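Local coordinates for cystathionine beta-lyases/cystathionine gamma-synthases (Corynebacterium glutamicum, PDB 5X5H), which probably catalyses the pyridoxal 5'-phosphate-dependent joining of O-succinyl-L-homoserine and L-cysteine into L,L-cystathionine, with release of succinate, in methionine biosynthesis, at residues Asp115-Phe118 with Thr119-Val123; Val178-Thr181 with Phe182-Pro185; Leu199-Thr202 with Thr203-Ile206; Ala269-Leu272 with Asp273-Glu277; Val281-Pro284 with Gly285-Asn288. All coordinates share one frame; numbering follows the deposited sequence.

Contact 1: Asp115-Phe118 with Thr119-Val123; sequences DTVF and TAWGV
A Schellman motif ends helix 108-118, with Gly122 as its C-prime residue. Val123 N reaches back to Phe118 O at 3.2 Å, and Gly122 N bonds to Thr119 O at 3.2 Å. Gly122 has a positive phi of 94°, at which a beta carbon would press against the carbonyl oxygen of the residue before. Phe118 O is gripped twice, because Trp121 N also donates to it at 3.0 Å. The two donors come from opposite faces of the carbonyl plane. One turn earlier, Thr119 OG1 donates to Asp115 O at 2.7 Å, from well above that carbonyl plane. A chi1 of 60° sets OG1 between the backbone N and the carbonyl carbon, turned back toward the helix. Phe118 and Val123 lie side by side, and Val123 CG2 sits at the edge of the phenyl ring. Val117 O lies in the plane of the indole at its edge, 3.2 Å from Trp121 CD1. Val117 CG1 adds an apolar touch at 4.2 Å from Trp121 CD1. Asp115 OD1 is bonded to Tyr125 OH on strand 124-128. The Phe118 ring meets Phe90 of helix 82-93 edge-to-face, and Trp121 packs on Pro96 of the second subunit.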
loop_
_atom_site.group_PDB
_atom_site.type_symbol
_atom_site.label_atom_id
_atom_site.label_comp_id
_atom_site.label_asym_id
_atom_site.label_seq_id
_atom_site.Cartn_x
_atom_site.Cartn_y
_atom_site.Cartn_z
ATOM N N ASP A 115 22.559 5.122 27.491
ATOM C CA ASP A 115 23.751 4.586 28.130
ATOM C C ASP A 115 24.833 4.256 27.098
ATOM O O ASP A 115 26.019 4.427 27.425
ATOM C CB ASP A 115 23.432 3.357 28.901
ATOM C CG ASP A 115 24.721 2.747 29.564
ATOM O OD1 ASP A 115 25.212 3.370 30.512
ATOM O OD2 ASP A 115 25.192 1.705 29.105
ATOM N N THR A 116 24.508 3.773 25.898
ATOM C CA THR A 116 25.509 3.502 24.868
ATOM C C THR A 116 25.813 4.700 24.019
ATOM O O THR A 116 26.978 5.030 23.766
ATOM C CB THR A 116 25.075 2.262 24.014
ATOM O OG1 THR A 116 25.074 1.067 24.801
ATOM C CG2 THR A 116 26.033 2.081 22.833
ATOM N N VAL A 117 24.804 5.400 23.544
ATOM C CA VAL A 117 25.019 6.476 22.619
ATOM C C VAL A 117 25.204 7.823 23.270
ATOM O O VAL A 117 26.238 8.489 23.066
ATOM C CB VAL A 117 23.835 6.515 21.531
ATOM C CG1 VAL A 117 23.998 7.679 20.551
ATOM C CG2 VAL A 117 23.775 5.165 20.816
ATOM N N PHE A 118 24.245 8.327 24.051
ATOM C CA PHE A 118 24.334 9.680 24.504
ATOM C C PHE A 118 25.513 9.916 25.490
ATOM O O PHE A 118 26.084 11.008 25.502
ATOM C CB PHE A 118 23.007 10.247 24.994
ATOM C CG PHE A 118 22.110 10.666 23.866
ATOM C CD1 PHE A 118 21.499 9.708 23.104
ATOM C CD2 PHE A 118 22.117 11.962 23.448
ATOM C CE1 PHE A 118 20.733 10.052 21.989
ATOM C CE2 PHE A 118 21.324 12.356 22.366
ATOM C CZ PHE A 118 20.713 11.389 21.598
ATOM N N THR A 119 25.886 8.890 26.274
ATOM C CA THR A 119 27.067 9.083 27.146
ATOM C C THR A 119 28.362 9.240 26.315
ATOM O O THR A 119 29.188 10.054 26.739
ATOM C CB THR A 119 27.280 7.915 28.099
ATOM O OG1 THR A 119 27.483 6.750 27.303
ATOM C CG2 THR A 119 26.154 7.698 29.037
ATOM N N ALA A 120 28.442 8.710 25.144
ATOM C CA ALA A 120 29.588 8.901 24.277
ATOM C C ALA A 120 29.626 10.296 23.690
ATOM O O ALA A 120 30.682 10.780 23.225
ATOM C CB ALA A 120 29.598 7.833 23.230
ATOM N N TRP A 121 28.513 10.993 23.757
ATOM C CA TRP A 121 28.385 12.398 23.232
ATOM C C TRP A 121 28.370 13.449 24.382
ATOM O O TRP A 121 27.906 14.553 24.200
ATOM C CB TRP A 121 27.127 12.451 22.323
ATOM C CG TRP A 121 27.362 11.771 21.020
ATOM C CD1 TRP A 121 27.184 10.448 20.750
ATOM C CD2 TRP A 121 28.010 12.321 19.894
ATOM N NE1 TRP A 121 27.614 10.133 19.495
ATOM C CE2 TRP A 121 28.106 11.287 18.918
ATOM C CE3 TRP A 121 28.419 13.625 19.543
ATOM C CZ2 TRP A 121 28.645 11.498 17.652
ATOM C CZ3 TRP A 121 28.956 13.823 18.225
ATOM C CH2 TRP A 121 29.099 12.775 17.357
ATOM N N GLY A 122 28.746 13.060 25.604
ATOM C CA GLY A 122 28.881 14.018 26.676
ATOM C C GLY A 122 27.720 14.235 27.596
ATOM O O GLY A 122 27.734 15.155 28.416
ATOM N N VAL A 123 26.638 13.430 27.483
ATOM C CA VAL A 123 25.528 13.515 28.330
ATOM C C VAL A 123 25.726 12.573 29.570
ATOM O O VAL A 123 26.181 11.473 29.403
ATOM C CB VAL A 123 24.217 13.128 27.577
ATOM C CG1 VAL A 123 23.024 13.177 28.505
ATOM C CG2 VAL A 123 24.027 14.058 26.371
#

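Contact 2: Val178-Thr181 with Phe182-Pro185; sequences VDNT and FASP. With PLP (pyridoxal-5'-phosphate), chain B.
Asp179 OD1 is held by two donors from Thr181. The hydroxyl OG1 gives the shorter bond, 2.7 Å, on the syn side of the carboxylate. Thr181 N reaches the same oxygen at 3.1 Å, which makes an Asx turn. These bonds fix the rotation of the carboxylate. Its other oxygen, OD2, lies 2.7 Å from N1 of the pyridoxal phosphate ring. An aspartate facing the pyridine nitrogen is characteristic of fold type I PLP enzymes. It would be expected to favour a protonated pyridine.

The turn continues with Ser184 N bonded to Asn180 O at 2.9 Å, almost in line with the C=O. Water 1 ties the loop back to the strand: it accepts from Phe182 N at 2.9 Å and also lies within bonding distance of Asp179 O, probably as donor. Asn180 CG is anti to the backbone N (chi1 -161°), which brings OD1 to 3.5 Å from Ala183 CB. Its amide is held from outside, with ND2 bonded to Glu71, a magnesium ligand, and OD1 to Gln188. Phe182 brings the edge of its ring to the cofactor, with CE1 3.6 Å from PLP O3. Thr181 CB lies 3.9 Å from the methyl carbon C2A of PLP.

The turn links strand 175-179 to helix 184-187 within a beta-alpha-beta unit. Asn180 and Pro185 pack on strand 197-201, and Ser184 packs on helix 254-273.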
loop_
_atom_site.group_PDB
_atom_site.type_symbol
_atom_site.label_atom_id
_atom_site.label_comp_id
_atom_site.label_asym_id
_atom_site.label_seq_id
_atom_site.Cartn_x
_atom_site.Cartn_y
_atom_site.Cartn_z
ATOM N N VAL A 178 6.972 12.527 29.389
ATOM C CA VAL A 178 6.304 11.245 29.707
ATOM C C VAL A 178 6.209 10.414 28.430
ATOM O O VAL A 178 5.625 10.894 27.430
ATOM C CB VAL A 178 4.960 11.393 30.409
ATOM C CG1 VAL A 178 4.296 10.119 30.598
ATOM C CG2 VAL A 178 5.137 12.146 31.751
ATOM N N ASP A 179 6.712 9.205 28.488
ATOM C CA ASP A 179 6.475 8.173 27.459
ATOM C C ASP A 179 5.145 7.527 27.826
ATOM O O ASP A 179 5.049 6.800 28.822
ATOM C CB ASP A 179 7.635 7.240 27.401
ATOM C CG ASP A 179 7.445 6.070 26.429
ATOM O OD1 ASP A 179 6.287 5.797 26.000
ATOM O OD2 ASP A 179 8.488 5.359 26.173
ATOM N N ASN A 180 4.104 7.909 27.061
ATOM C CA ASN A 180 2.697 7.512 27.298
ATOM C C ASN A 180 2.262 6.343 26.439
ATOM O O ASN A 180 1.049 6.151 26.251
ATOM C CB ASN A 180 1.798 8.743 27.102
ATOM C CG ASN A 180 0.468 8.653 27.712
ATOM O OD1 ASN A 180 0.336 8.106 28.808
ATOM N ND2 ASN A 180 -0.586 9.131 27.037
ATOM N N THR A 181 3.203 5.541 25.946
ATOM C CA THR A 181 2.922 4.438 25.045
ATOM C C THR A 181 1.915 3.480 25.647
ATOM O O THR A 181 0.947 3.092 24.977
ATOM C CB THR A 181 4.197 3.725 24.634
ATOM O OG1 THR A 181 5.089 4.624 23.922
ATOM C CG2 THR A 181 3.975 2.524 23.820
ATOM N N PHE A 182 2.196 2.938 26.844
ATOM C CA PHE A 182 1.342 1.879 27.446
ATOM C C PHE A 182 -0.028 2.357 27.795
ATOM O O PHE A 182 -1.018 1.627 27.476
ATOM C CB PHE A 182 2.032 1.350 28.699
ATOM C CG PHE A 182 2.971 0.282 28.471
ATOM C CD1 PHE A 182 3.839 0.190 27.352
ATOM C CD2 PHE A 182 3.167 -0.688 29.481
ATOM C CE1 PHE A 182 4.698 -0.891 27.185
ATOM C CE2 PHE A 182 4.033 -1.728 29.323
ATOM C CZ PHE A 182 4.794 -1.875 28.201
ATOM N N ALA A 183 -0.169 3.593 28.289
ATOM C CA ALA A 183 -1.540 4.040 28.647
ATOM C C ALA A 183 -2.347 4.459 27.437
ATOM O O ALA A 183 -3.562 4.205 27.387
ATOM C CB ALA A 183 -1.458 5.247 29.545
ATOM N N SER A 184 -1.665 5.032 26.462
ATOM C CA SER A 184 -2.285 5.693 25.286
ATOM C C SER A 184 -2.937 6.957 25.700
ATOM O O SER A 184 -3.331 7.137 26.868
ATOM C CB SER A 184 -3.201 4.760 24.503
ATOM O OG SER A 184 -4.554 4.857 24.983
ATOM N N PRO A 185 -3.272 7.803 24.725
ATOM C CA PRO A 185 -3.973 8.997 25.073
ATOM C C PRO A 185 -5.395 8.794 25.579
ATOM O O PRO A 185 -5.967 9.641 26.250
ATOM C CB PRO A 185 -4.005 9.819 23.753
ATOM C CG PRO A 185 -2.949 9.236 22.887
ATOM C CD PRO A 185 -2.908 7.767 23.293
HETATM N N1 PLP B . 8.657 3.133 24.660
HETATM C C2 PLP B . 7.977 2.091 25.083
HETATM C C2A PLP B . 7.290 2.222 26.400
HETATM C C3 PLP B . 7.779 1.032 24.261
HETATM O O3 PLP B . 7.049 -0.073 24.636
HETATM C C4 PLP B . 8.358 0.974 22.982
HETATM C C4A PLP B . 8.141 -0.203 22.121
HETATM C C5 PLP B . 9.227 2.024 22.600
HETATM C C6 PLP B . 9.319 3.085 23.483
HETATM C C5A PLP B . 10.025 2.041 21.297
HETATM O O4P PLP B . 9.153 2.262 20.137
HETATM P P PLP B . 9.519 1.628 18.731
HETATM O O1P PLP B . 9.606 0.126 18.918
HETATM O O2P PLP B . 8.339 2.134 17.924
HETATM O O3P PLP B . 10.835 2.253 18.262
HETATM O O HOH W 1 4.553 3.929 28.312
#

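Contact 3: Leu199-Thr202 with Thr203-Ile206. With PLP (pyridoxal-5'-phosphate), chain B.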
loop_
_atom_site.group_PDB
_atom_site.type_symbol
_atom_site.label_atom_id
_atom_site.label_comp_id
_atom_site.label_asym_id
_atom_site.label_seq_id
_atom_site.Cartn_x
_atom_site.Cartn_y
_atom_site.Cartn_z
ATOM N N LEU A 199 5.681 11.465 24.554
ATOM C CA LEU A 199 6.174 10.573 23.519
ATOM C C LEU A 199 5.284 9.362 23.414
ATOM O O LEU A 199 4.950 8.746 24.432
ATOM C CB LEU A 199 7.587 10.187 23.862
ATOM C CG LEU A 199 8.521 9.237 23.064
ATOM C CD1 LEU A 199 8.073 7.814 23.066
ATOM C CD2 LEU A 199 8.816 9.622 21.711
ATOM N N HIS A 200 5.056 8.889 22.194
ATOM C CA HIS A 200 4.478 7.619 21.899
ATOM C C HIS A 200 5.272 6.790 20.927
ATOM O O HIS A 200 5.679 7.303 19.893
ATOM C CB HIS A 200 3.044 7.752 21.237
ATOM C CG HIS A 200 2.042 8.212 22.190
ATOM N ND1 HIS A 200 1.632 9.514 22.394
ATOM C CD2 HIS A 200 1.417 7.463 23.107
ATOM C CE1 HIS A 200 0.753 9.499 23.405
ATOM N NE2 HIS A 200 0.640 8.245 23.828
ATOM N N SER A 201 5.361 5.494 21.148
ATOM C CA SER A 201 5.591 4.488 20.088
ATOM C C SER A 201 4.196 4.173 19.493
ATOM O O SER A 201 3.439 3.501 20.159
ATOM C CB SER A 201 6.195 3.273 20.637
ATOM O OG SER A 201 6.148 2.255 19.598
ATOM N N THR A 202 3.853 4.686 18.324
ATOM C CA THR A 202 2.582 4.379 17.696
ATOM C C THR A 202 2.555 2.995 17.156
ATOM O O THR A 202 1.481 2.463 16.787
ATOM C CB THR A 202 2.245 5.416 16.648
ATOM O OG1 THR A 202 3.217 5.386 15.573
ATOM C CG2 THR A 202 2.231 6.822 17.161
ATOM N N THR A 203 3.727 2.301 17.107
ATOM C CA THR A 203 3.826 0.873 16.826
ATOM C C THR A 203 2.876 0.027 17.620
ATOM O O THR A 203 2.513 -1.074 17.189
ATOM C CB THR A 203 5.286 0.473 17.139
ATOM O OG1 THR A 203 6.171 1.383 16.473
ATOM C CG2 THR A 203 5.567 -0.930 16.626
ATOM N N LYS A 204 2.599 0.483 18.825
ATOM C CA LYS A 204 1.842 -0.271 19.814
ATOM C C LYS A 204 0.337 0.038 19.733
ATOM O O LYS A 204 -0.229 -0.275 18.711
ATOM C CB LYS A 204 2.479 -0.053 21.189
ATOM C CG LYS A 204 3.955 -0.144 21.356
ATOM C CD LYS A 204 4.534 -1.289 20.736
ATOM C CE LYS A 204 6.138 -1.406 20.941
ATOM N NZ LYS A 204 6.949 -0.899 22.123
ATOM N N TYR A 205 -0.282 0.599 20.740
ATOM C CA TYR A 205 -1.708 0.818 20.741
ATOM C C TYR A 205 -2.278 1.760 19.728
ATOM O O TYR A 205 -3.435 1.533 19.257
ATOM C CB TYR A 205 -2.237 1.216 22.145
ATOM C CG TYR A 205 -2.143 0.182 23.240
ATOM C CD1 TYR A 205 -3.014 -0.827 23.268
ATOM C CD2 TYR A 205 -1.103 0.215 24.157
ATOM C CE1 TYR A 205 -2.968 -1.769 24.293
ATOM C CE2 TYR A 205 -1.020 -0.753 25.133
ATOM C CZ TYR A 205 -1.948 -1.728 25.162
ATOM O OH TYR A 205 -1.905 -2.704 26.188
ATOM N N ILE A 206 -1.597 2.874 19.446
ATOM C CA ILE A 206 -2.186 3.857 18.538
ATOM C C ILE A 206 -2.452 3.237 17.143
ATOM O O ILE A 206 -3.596 3.286 16.647
ATOM C CB ILE A 206 -1.355 5.131 18.512
ATOM C CG1 ILE A 206 -1.614 5.890 19.793
ATOM C CG2 ILE A 206 -1.607 5.971 17.272
ATOM C CD1 ILE A 206 -0.602 7.015 20.023
HETATM N N1 PLP B . 8.657 3.133 24.660
HETATM C C2 PLP B . 7.977 2.091 25.083
HETATM C C2A PLP B . 7.290 2.222 26.400
HETATM C C3 PLP B . 7.779 1.032 24.261
HETATM O O3 PLP B . 7.049 -0.073 24.636
HETATM C C4 PLP B . 8.358 0.974 22.982
HETATM C C4A PLP B . 8.141 -0.203 22.121
HETATM C C5 PLP B . 9.227 2.024 22.600
HETATM C C6 PLP B . 9.319 3.085 23.483
HETATM C C5A PLP B . 10.025 2.041 21.297
HETATM O O4P PLP B . 9.153 2.262 20.137
HETATM P P PLP B . 9.519 1.628 18.731
HETATM O O1P PLP B . 9.606 0.126 18.918
HETATM O O2P PLP B . 8.339 2.134 17.924
HETATM O O3P PLP B . 10.835 2.253 18.262
HETATM O O HOH W 2 0.790 3.491 20.865
#
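The pyridoxal phosphate pocket is built here by Ser201, Thr203 and Lys204, which hold the cofactor by its phosphate and by carbon C4A. Ser201 OG donates to PLP O2P at 2.8 Å, and Thr203 OG1 donates to the same O2P at 2.7 Å. Ser201 OG is anti to its own backbone N (chi1 169°), which turns the hydroxyl toward the phosphate. Lys204 NZ is covalently joined to PLP C4A, with a bond of 1.4 Å. This is consistent with an internal aldimine. NZ also makes a weak hydrogen bond to PLP O3 at 2.6 Å, with a bent angle of 123°. The lysine chain bends at chi2 and chi4, and its CG passes 3.7 Å from Ser201 OG.

Lys204 lies in the loop just after strand 197-201, as the cofactor lysine does in other fold type I PLP enzymes. Tyr52 and Arg54 of the second subunit also bind the cofactor, so the site lies at a subunit interface.

The backbone of the turn is held more loosely. Lys204 N makes a weak bond to Ser201 O. Water 2 bridges the turn more firmly: it donates to Ser201 O at 2.7 Å and accepts from Ile206 N.

Behind the turn the contact is apolar. Ile206 CD1 sits over one face of the His200 ring in a CH-pi contact, 3.9 Å from its centroid. The two side chains cross at about a right angle. Ile206 CG2 meets the methyl CG2 of Thr202 at 3.9 Å. Ile206 packs further on Thr247 and Leu251 of helix 241-251, and on Pro185.

Contact 4: Ala269-Leu272 with Asp273-Glu277; sequences AEFL and DSRPE
Phe271, Ser274 and Arg275 meet at the C-terminal end of helix 254-273, where the chain turns toward strand 278-282.

The backbone bonds change type along the turn. Asp273 N keeps the helical i to i-4 pattern and donates to Ala269 O at 3.0 Å. The next two bonds span three residues: Ser274 N to Phe271 O, and Arg275 N to Leu272 O at 3.1 Å. Phe271 O takes a second donor, Ser274 OG, at 2.7 Å. That hydroxyl lies in the carbonyl plane, on a lone pair, whereas Ser274 N comes from above the plane. A chi1 of 76° folds the serine hydroxyl back onto the helix end.

Packing is carried by Phe271 and Arg275, which lie side by side and point the same way. Arg275 CG lies over one face of the phenyl ring, offset toward its rim. Arg275 CD and NH1 are each 4.0 Å from Phe271 CZ. The ring and guanidinium planes are 57° apart, so the two groups do not stack flat. Leu272 packs on strands 278-282 and 305-310, and helix 372-384 lies against Phe271, Leu272 and Arg275.

The charged interaction is a side-on salt bridge of Arg275 with Glu277. NH2 has a second partner, Asn384. Arg275 NE donates to Glu277 OE1 at 3.0 Å, and Arg275 NH2 to Glu277 OE2 at 2.7 Å.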
loop_
_atom_site.group_PDB
_atom_site.type_symbol
_atom_site.label_atom_id
_atom_site.label_comp_id
_atom_site.label_asym_id
_atom_site.label_seq_id
_atom_site.Cartn_x
_atom_site.Cartn_y
_atom_site.Cartn_z
ATOM N N ALA A 269 -6.046 -10.626 34.974
ATOM C CA ALA A 269 -5.264 -10.305 36.164
ATOM C C ALA A 269 -5.967 -10.959 37.393
ATOM O O ALA A 269 -5.269 -11.490 38.263
ATOM C CB ALA A 269 -5.171 -8.837 36.347
ATOM N N GLU A 270 -7.270 -10.836 37.489
ATOM C CA GLU A 270 -8.017 -11.410 38.652
ATOM C C GLU A 270 -7.796 -12.880 38.576
ATOM O O GLU A 270 -7.497 -13.539 39.648
ATOM C CB GLU A 270 -9.512 -11.047 38.499
ATOM C CG GLU A 270 -10.485 -11.705 39.455
ATOM C CD GLU A 270 -11.917 -11.223 39.148
ATOM O OE1 GLU A 270 -12.519 -11.721 38.155
ATOM O OE2 GLU A 270 -12.376 -10.268 39.839
ATOM N N PHE A 271 -7.901 -13.571 37.453
ATOM C CA PHE A 271 -7.736 -15.027 37.409
ATOM C C PHE A 271 -6.297 -15.387 37.835
ATOM O O PHE A 271 -6.082 -16.315 38.648
ATOM C CB PHE A 271 -7.972 -15.564 35.988
ATOM C CG PHE A 271 -7.676 -16.973 35.855
ATOM C CD1 PHE A 271 -8.501 -17.889 36.485
ATOM C CD2 PHE A 271 -6.696 -17.435 35.115
ATOM C CE1 PHE A 271 -8.216 -19.262 36.394
ATOM C CE2 PHE A 271 -6.365 -18.799 35.015
ATOM C CZ PHE A 271 -7.163 -19.723 35.665
ATOM N N LEU A 272 -5.266 -14.713 37.386
ATOM C CA LEU A 272 -3.888 -15.005 37.727
ATOM C C LEU A 272 -3.684 -14.844 39.195
ATOM O O LEU A 272 -2.902 -15.641 39.776
ATOM C CB LEU A 272 -2.857 -14.162 36.910
ATOM C CG LEU A 272 -2.791 -14.472 35.448
ATOM C CD1 LEU A 272 -2.193 -13.241 34.729
ATOM C CD2 LEU A 272 -2.017 -15.768 35.167
ATOM N N ASP A 273 -4.326 -13.876 39.797
ATOM C CA ASP A 273 -4.155 -13.565 41.244
ATOM C C ASP A 273 -4.754 -14.673 42.097
ATOM O O ASP A 273 -4.411 -14.712 43.299
ATOM C CB ASP A 273 -4.705 -12.223 41.639
ATOM C CG ASP A 273 -3.723 -11.432 42.501
ATOM O OD1 ASP A 273 -2.528 -11.790 42.620
ATOM O OD2 ASP A 273 -4.125 -10.391 42.994
ATOM N N SER A 274 -5.482 -15.594 41.511
ATOM C CA SER A 274 -6.083 -16.716 42.302
ATOM C C SER A 274 -5.258 -17.949 42.183
ATOM O O SER A 274 -5.625 -19.023 42.785
ATOM C CB SER A 274 -7.484 -16.976 41.756
ATOM O OG SER A 274 -7.420 -17.699 40.480
ATOM N N ARG A 275 -4.159 -17.968 41.452
ATOM C CA ARG A 275 -3.452 -19.206 41.138
ATOM C C ARG A 275 -2.144 -19.319 41.911
ATOM O O ARG A 275 -1.344 -18.407 41.954
ATOM C CB ARG A 275 -3.187 -19.232 39.628
ATOM C CG ARG A 275 -4.475 -19.417 38.822
ATOM C CD ARG A 275 -5.086 -20.769 38.946
ATOM N NE ARG A 275 -4.228 -21.810 38.442
ATOM C CZ ARG A 275 -4.587 -22.887 37.732
ATOM N NH1 ARG A 275 -5.826 -23.107 37.349
ATOM N NH2 ARG A 275 -3.663 -23.751 37.444
ATOM N N PRO A 276 -1.837 -20.529 42.524
ATOM C CA PRO A 276 -0.631 -20.670 43.298
ATOM C C PRO A 276 0.647 -20.781 42.445
ATOM O O PRO A 276 1.678 -20.556 43.031
ATOM C CB PRO A 276 -0.861 -22.015 43.997
ATOM C CG PRO A 276 -1.748 -22.804 43.089
ATOM C CD PRO A 276 -2.657 -21.747 42.424
ATOM N N GLU A 277 0.536 -20.976 41.103
ATOM C CA GLU A 277 1.709 -20.948 40.237
ATOM C C GLU A 277 2.294 -19.564 40.148
ATOM O O GLU A 277 3.483 -19.403 39.782
ATOM C CB GLU A 277 1.395 -21.399 38.872
ATOM C CG GLU A 277 0.847 -22.803 38.717
ATOM C CD GLU A 277 -0.663 -22.946 38.885
ATOM O OE1 GLU A 277 -1.379 -21.982 39.230
ATOM O OE2 GLU A 277 -1.212 -24.025 38.523
#

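Contact 5: Val281-Pro284 with Gly285-Asn288; sequences VLYP and GLKN
A type I beta turn runs from Tyr283 to Leu286, its first and last residues, just after strand 278-282. Pro284 and Gly285 take the two corners. Leu286 N donates to Tyr283 O at 3.1 Å, and the N-H points almost straight at the oxygen (169°). The donor stands above the carbonyl plane.

The tight side is the one facing the protein. Tyr283 CG is anti to the backbone N (chi1 -176°), and the phenol ring folds beside the turn. Its CD2 comes to 3.5 Å from Gly285 N, and its CE2 is 4.0 Å from Gly285 CA. Tyr283 OH, at the far end of the ring, is hydrogen-bonded to Gly303 O. The ring is also packed by helix 254-273 and by Phe302. Pro284 lies against Phe302 and Ile159, and its carbonyl oxygen is bonded to His292 ND1, which ties the turn to helix 292-298.

The solvent side is looser. Lys287 and Asn288 are exposed and carry the chain away from the strand, without touching residues 281-284.

Leu286 belongs to the packed part. It is partly exposed, and a glycerol, probably from the crystallisation liquor, lies close to it, but the end of its side chain turns inward over the strand end. Its CG is 4.0 Å from Tyr283 CB. The side chains of Leu286 and Val281 cross at about a right angle, with Leu286 CD1 3.8 Å from Val281 CG1.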
loop_
_atom_site.group_PDB
_atom_site.type_symbol
_atom_site.label_atom_id
_atom_site.label_comp_id
_atom_site.label_asym_id
_atom_site.label_seq_id
_atom_site.Cartn_x
_atom_site.Cartn_y
_atom_site.Cartn_z
ATOM N N VAL A 281 1.171 -10.823 40.611
ATOM C CA VAL A 281 0.527 -10.203 39.401
ATOM C C VAL A 281 0.762 -8.729 39.490
ATOM O O VAL A 281 0.449 -8.081 40.441
ATOM C CB VAL A 281 -0.930 -10.496 39.321
ATOM C CG1 VAL A 281 -1.515 -9.894 38.025
ATOM C CG2 VAL A 281 -1.183 -11.953 39.334
ATOM N N LEU A 282 1.386 -8.185 38.413
ATOM C CA LEU A 282 1.633 -6.824 38.237
ATOM C C LEU A 282 0.567 -6.274 37.273
ATOM O O LEU A 282 0.594 -6.588 36.087
ATOM C CB LEU A 282 3.062 -6.583 37.659
ATOM C CG LEU A 282 4.173 -7.050 38.614
ATOM C CD1 LEU A 282 5.483 -7.152 37.895
ATOM C CD2 LEU A 282 4.244 -6.204 39.802
ATOM N N TYR A 283 -0.326 -5.511 37.823
ATOM C CA TYR A 283 -1.419 -4.883 37.032
ATOM C C TYR A 283 -1.837 -3.653 37.783
ATOM O O TYR A 283 -2.245 -3.761 38.975
ATOM C CB TYR A 283 -2.594 -5.832 36.823
ATOM C CG TYR A 283 -3.702 -5.223 35.900
ATOM C CD1 TYR A 283 -3.402 -4.930 34.556
ATOM C CD2 TYR A 283 -4.951 -4.843 36.364
ATOM C CE1 TYR A 283 -4.308 -4.331 33.779
ATOM C CE2 TYR A 283 -5.860 -4.237 35.519
ATOM C CZ TYR A 283 -5.512 -3.973 34.241
ATOM O OH TYR A 283 -6.388 -3.294 33.422
ATOM N N PRO A 284 -1.851 -2.436 37.225
ATOM C CA PRO A 284 -2.127 -1.243 37.962
ATOM C C PRO A 284 -3.481 -1.173 38.667
ATOM O O PRO A 284 -3.659 -0.381 39.644
ATOM C CB PRO A 284 -1.871 -0.071 36.946
ATOM C CG PRO A 284 -0.994 -0.696 35.968
ATOM C CD PRO A 284 -1.419 -2.094 35.835
ATOM N N GLY A 285 -4.471 -1.899 38.193
ATOM C CA GLY A 285 -5.781 -1.889 38.801
ATOM C C GLY A 285 -5.916 -2.744 40.035
ATOM O O GLY A 285 -6.947 -2.551 40.696
ATOM N N LEU A 286 -4.934 -3.501 40.401
ATOM C CA LEU A 286 -5.000 -4.303 41.658
ATOM C C LEU A 286 -4.700 -3.375 42.831
ATOM O O LEU A 286 -3.762 -2.563 42.822
ATOM C CB LEU A 286 -4.113 -5.498 41.587
ATOM C CG LEU A 286 -4.340 -6.390 40.387
ATOM C CD1 LEU A 286 -3.389 -7.535 40.387
ATOM C CD2 LEU A 286 -5.766 -6.895 40.268
ATOM N N LYS A 287 -5.507 -3.540 43.913
ATOM C CA LYS A 287 -5.308 -2.676 45.085
ATOM C C LYS A 287 -3.890 -2.674 45.701
ATOM O O LYS A 287 -3.458 -1.572 46.151
ATOM C CB LYS A 287 -6.313 -3.024 46.212
ATOM C CG LYS A 287 -7.728 -2.740 45.811
ATOM C CD LYS A 287 -8.674 -2.892 47.062
ATOM C CE LYS A 287 -10.152 -2.913 46.747
ATOM N NZ LYS A 287 -10.622 -1.598 46.291
ATOM N N ASN A 288 -3.158 -3.760 45.636
ATOM C CA ASN A 288 -1.846 -3.802 46.213
ATOM C C ASN A 288 -0.742 -3.481 45.268
ATOM O O ASN A 288 0.422 -3.547 45.577
ATOM C CB ASN A 288 -1.569 -5.154 46.870
ATOM C CG ASN A 288 -2.375 -5.354 48.136
ATOM O OD1 ASN A 288 -1.995 -4.786 49.174
ATOM N ND2 ASN A 288 -3.545 -6.007 48.010
#

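Overall arrangement
Contacts 2 and 3 form one site, with centres about 8 Å apart. Their strands, 175-179 and 197-201, are neighbours in the seven-stranded sheet, and both contacts touch the same cofactor, contact 2 at the ring and contact 3 at the phosphate and C4A. A probable hydrogen bond joins them, between Ser201 N and Thr181 OG1, 2.9 Å. Contacts 4 and 5 form a second pair, with centres about 12 Å apart. There Leu272 CB packs 3.7 Å from Val281 CG2. Contact 5 comes within about 8 Å of both contacts 2 and 3, nearest atoms. Contact 1 stands apart, its centre about 25 Å from those of contacts 2 and 3; like contact 3, it touches the second subunit.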